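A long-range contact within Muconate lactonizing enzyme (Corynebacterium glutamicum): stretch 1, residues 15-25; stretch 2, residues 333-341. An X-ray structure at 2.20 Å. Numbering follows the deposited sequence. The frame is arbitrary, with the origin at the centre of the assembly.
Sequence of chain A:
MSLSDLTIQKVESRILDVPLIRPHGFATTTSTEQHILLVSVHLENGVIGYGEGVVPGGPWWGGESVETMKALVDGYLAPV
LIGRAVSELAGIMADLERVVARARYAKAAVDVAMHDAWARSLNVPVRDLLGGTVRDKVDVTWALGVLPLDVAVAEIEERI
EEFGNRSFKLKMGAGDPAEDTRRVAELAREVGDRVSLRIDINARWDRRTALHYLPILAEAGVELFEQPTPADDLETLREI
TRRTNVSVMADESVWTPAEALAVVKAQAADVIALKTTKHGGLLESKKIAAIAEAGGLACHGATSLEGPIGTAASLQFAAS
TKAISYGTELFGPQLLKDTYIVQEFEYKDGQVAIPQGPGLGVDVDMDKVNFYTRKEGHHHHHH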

# COMPACT_ATOMS: atom_id res chain seq x y z
N ILE A 15 4.63 21.89 21.23
CA ILE A 15 4.76 22.82 20.11
C ILE A 15 6.17 23.38 20.16
O ILE A 15 6.59 23.94 21.17
CB ILE A 15 3.76 23.98 20.22
CG1 ILE A 15 2.33 23.45 20.12
CG2 ILE A 15 4.05 25.01 19.13
CD1 ILE A 15 1.26 24.53 20.18
N LEU A 16 6.92 23.21 19.07
CA LEU A 16 8.28 23.71 19.01
C LEU A 16 8.44 24.78 17.95
O LEU A 16 8.01 24.61 16.80
CB LEU A 16 9.25 22.57 18.70
CG LEU A 16 9.18 21.32 19.58
CD1 LEU A 16 10.36 20.44 19.25
CD2 LEU A 16 9.17 21.69 21.06
N ASP A 17 9.05 25.90 18.33
CA ASP A 17 9.29 27.00 17.41
C ASP A 17 10.80 27.11 17.22
O ASP A 17 11.51 27.59 18.09
CB ASP A 17 8.72 28.31 17.96
CG ASP A 17 7.22 28.26 18.16
OD1 ASP A 17 6.49 27.90 17.21
OD2 ASP A 17 6.75 28.58 19.28
N VAL A 18 11.27 26.64 16.07
CA VAL A 18 12.69 26.68 15.77
C VAL A 18 12.94 27.69 14.66
O VAL A 18 12.28 27.68 13.63
CB VAL A 18 13.20 25.29 15.32
CG1 VAL A 18 12.36 24.78 14.16
CG2 VAL A 18 14.66 25.36 14.92
N PRO A 19 13.90 28.60 14.87
CA PRO A 19 14.23 29.63 13.88
C PRO A 19 14.95 29.08 12.66
O PRO A 19 15.72 28.12 12.76
CB PRO A 19 15.12 30.59 14.67
CG PRO A 19 14.65 30.41 16.08
CD PRO A 19 14.52 28.92 16.17
N LEU A 20 14.69 29.68 11.51
CA LEU A 20 15.33 29.26 10.28
C LEU A 20 16.60 30.09 10.10
O LEU A 20 16.74 31.15 10.71
CB LEU A 20 14.39 29.48 9.09
CG LEU A 20 13.37 28.38 8.78
CD1 LEU A 20 12.74 27.85 10.06
CD2 LEU A 20 12.31 28.95 7.84
N ILE A 21 17.52 29.61 9.28
CA ILE A 21 18.75 30.34 9.06
C ILE A 21 18.45 31.64 8.33
O ILE A 21 18.98 32.70 8.68
CB ILE A 21 19.76 29.51 8.26
CG1 ILE A 21 19.98 28.16 8.96
CG2 ILE A 21 21.09 30.26 8.16
CD1 ILE A 21 20.98 27.26 8.27
N ARG A 22 17.60 31.56 7.31
CA ARG A 22 17.21 32.72 6.51
C ARG A 22 15.69 32.79 6.44
O ARG A 22 15.00 31.80 6.73
CB ARG A 22 17.75 32.60 5.09
CG ARG A 22 19.26 32.47 4.98
CD ARG A 22 19.69 32.36 3.52
NE ARG A 22 21.13 32.21 3.36
CZ ARG A 22 22.03 33.17 3.60
NH1 ARG A 22 21.63 34.37 4.00
NH2 ARG A 22 23.32 32.93 3.42
N PRO A 23 15.13 33.95 6.08
CA PRO A 23 13.68 34.10 5.98
C PRO A 23 13.20 33.26 4.80
O PRO A 23 13.75 33.36 3.71
CB PRO A 23 13.49 35.59 5.72
CG PRO A 23 14.68 36.20 6.39
CD PRO A 23 15.79 35.27 5.98
N HIS A 24 12.20 32.42 5.02
CA HIS A 24 11.69 31.57 3.94
C HIS A 24 10.35 32.13 3.48
O HIS A 24 9.34 31.96 4.15
CB HIS A 24 11.54 30.12 4.44
CG HIS A 24 11.76 29.10 3.37
ND1 HIS A 24 12.90 29.06 2.60
CD2 HIS A 24 10.97 28.09 2.92
CE1 HIS A 24 12.81 28.07 1.73
NE2 HIS A 24 11.64 27.47 1.90
N GLY A 25 10.36 32.79 2.33
CA GLY A 25 9.14 33.40 1.83
C GLY A 25 8.32 32.59 0.84
O GLY A 25 8.85 32.03 -0.13
N PRO A 333 15.81 19.71 7.69
CA PRO A 333 16.85 19.87 8.71
C PRO A 333 17.88 20.95 8.39
O PRO A 333 18.34 21.67 9.28
CB PRO A 333 17.47 18.48 8.77
CG PRO A 333 16.28 17.59 8.53
CD PRO A 333 15.61 18.29 7.37
N GLN A 334 18.24 21.08 7.11
CA GLN A 334 19.21 22.08 6.68
C GLN A 334 18.70 23.51 6.77
O GLN A 334 19.49 24.44 6.99
CB GLN A 334 19.67 21.80 5.25
CG GLN A 334 20.45 20.51 5.09
CD GLN A 334 21.14 20.43 3.74
OE1 GLN A 334 20.49 20.47 2.69
NE2 GLN A 334 22.46 20.33 3.76
N LEU A 335 17.40 23.69 6.61
CA LEU A 335 16.79 25.02 6.66
C LEU A 335 16.74 25.55 8.09
O LEU A 335 16.69 26.76 8.31
CB LEU A 335 15.38 24.97 6.07
CG LEU A 335 14.71 26.30 5.78
CD1 LEU A 335 15.51 27.05 4.73
CD2 LEU A 335 13.29 26.07 5.29
N LEU A 336 16.76 24.63 9.05
CA LEU A 336 16.72 25.01 10.46
C LEU A 336 18.09 25.55 10.87
O LEU A 336 19.13 25.03 10.46
CB LEU A 336 16.38 23.80 11.32
CG LEU A 336 15.10 23.05 11.00
CD1 LEU A 336 15.02 21.79 11.85
CD2 LEU A 336 13.90 23.94 11.24
N LYS A 337 18.09 26.60 11.69
CA LYS A 337 19.35 27.18 12.15
C LYS A 337 19.90 26.34 13.30
O LYS A 337 21.07 26.44 13.66
CB LYS A 337 19.12 28.63 12.59
CG LYS A 337 20.38 29.40 12.93
CD LYS A 337 20.08 30.87 13.17
CE LYS A 337 19.03 31.06 14.26
NZ LYS A 337 19.43 30.45 15.56
N ASP A 338 19.05 25.48 13.86
CA ASP A 338 19.44 24.61 14.96
C ASP A 338 18.56 23.36 14.93
O ASP A 338 17.57 23.31 14.21
CB ASP A 338 19.29 25.35 16.29
CG ASP A 338 19.80 24.55 17.47
OD1 ASP A 338 20.83 23.86 17.33
OD2 ASP A 338 19.18 24.62 18.55
N THR A 339 18.93 22.34 15.71
CA THR A 339 18.16 21.11 15.73
C THR A 339 17.85 20.62 17.15
O THR A 339 18.04 21.35 18.12
CB THR A 339 18.88 19.99 14.94
OG1 THR A 339 18.27 18.73 15.20
CG2 THR A 339 20.35 19.94 15.31
N TYR A 340 17.35 19.40 17.25
CA TYR A 340 17.02 18.78 18.53
C TYR A 340 17.01 17.27 18.31
O TYR A 340 16.19 16.55 18.88
CB TYR A 340 15.64 19.23 19.02
CG TYR A 340 14.52 18.99 18.04
CD1 TYR A 340 14.44 19.70 16.84
CD2 TYR A 340 13.52 18.05 18.31
CE1 TYR A 340 13.41 19.49 15.94
CE2 TYR A 340 12.48 17.83 17.41
CZ TYR A 340 12.44 18.55 16.23
OH TYR A 340 11.42 18.34 15.32
N ILE A 341 17.95 16.80 17.50
CA ILE A 341 18.01 15.39 17.18
C ILE A 341 19.30 14.64 17.54
O ILE A 341 19.46 13.47 17.17
CB ILE A 341 17.69 15.21 15.67
CG1 ILE A 341 16.78 14.00 15.49
CG2 ILE A 341 18.96 15.09 14.84
CD1 ILE A 341 15.50 14.08 16.29

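What fills the apolar centre of the contact? Val18 points toward the second stretch and brings CG1 to 3.4 Å from CD2 of Leu336, a tight approach for two methyl groups. The CA-to-CB bond of Leu336 points away from the first stretch, yet the end of its side chain comes nearer, so the same CD2 also lies 4.2 Å from CD1 of Leu20. Leu20 in turn sets its CG 3.9 Å from CG of Leu335. None of these groups can hydrogen-bond to water, and packing them against one another removes apolar surface from solvent; the two stretches together bury 600 Å².

How do the two aromatic rings take part? Each receives a leucine methyl over one face. CD2 of Leu335 stands 3.8 Å from the centroid of the His24 ring and only 7° off the ring normal, so the methyl sits almost directly above the ring, in a CH-pi contact that sets weakly polarised C-H bonds against the pi electrons. On the strand before the corner, CD1 of Leu16 makes the same kind of contact with Tyr340, 4.1 Å from the ring centroid and 21° off the normal. The hydroxyl of Tyr340 is hydrogen-bonded elsewhere in the structure.

What holds the backbones in register? A single beta bridge pairs Leu20 with Leu336, their CA atoms 4.5 Å apart, just where the second stretch leaves its helix. Two hydrogen bonds flank the pair: Lys337 N donates to Pro19 O at 3.0 Å, and Ile21 N donates to Leu335 O at 3.1 Å. With angles at the hydrogen of 167° and 163°, both are nearly straight. Between them, Leu20 CA approaches Leu335 O at 3.5 Å in a CA-H...O contact, so this carbonyl receives both an N-H and a C-H from the first stretch.

How does the contact end at its exposed, more polar edge? Ile21 and Lys337 cover each other there through their carbon atoms. CG1 of Ile21 lies 3.4 Å from CA of Lys337 and 3.8 Å from CB of Lys337, while CD1 of Ile21 reaches to 3.4 Å from the backbone O of Gln334. The lysine chain also passes Pro19, with CE of Lys337 4.0 Å from CB of Pro19. Its long aliphatic portion can thus shelter apolar neighbours even though it ends in a charged amine. Beyond Ile21, the end of the Arg22 side chain leads away from the second stretch.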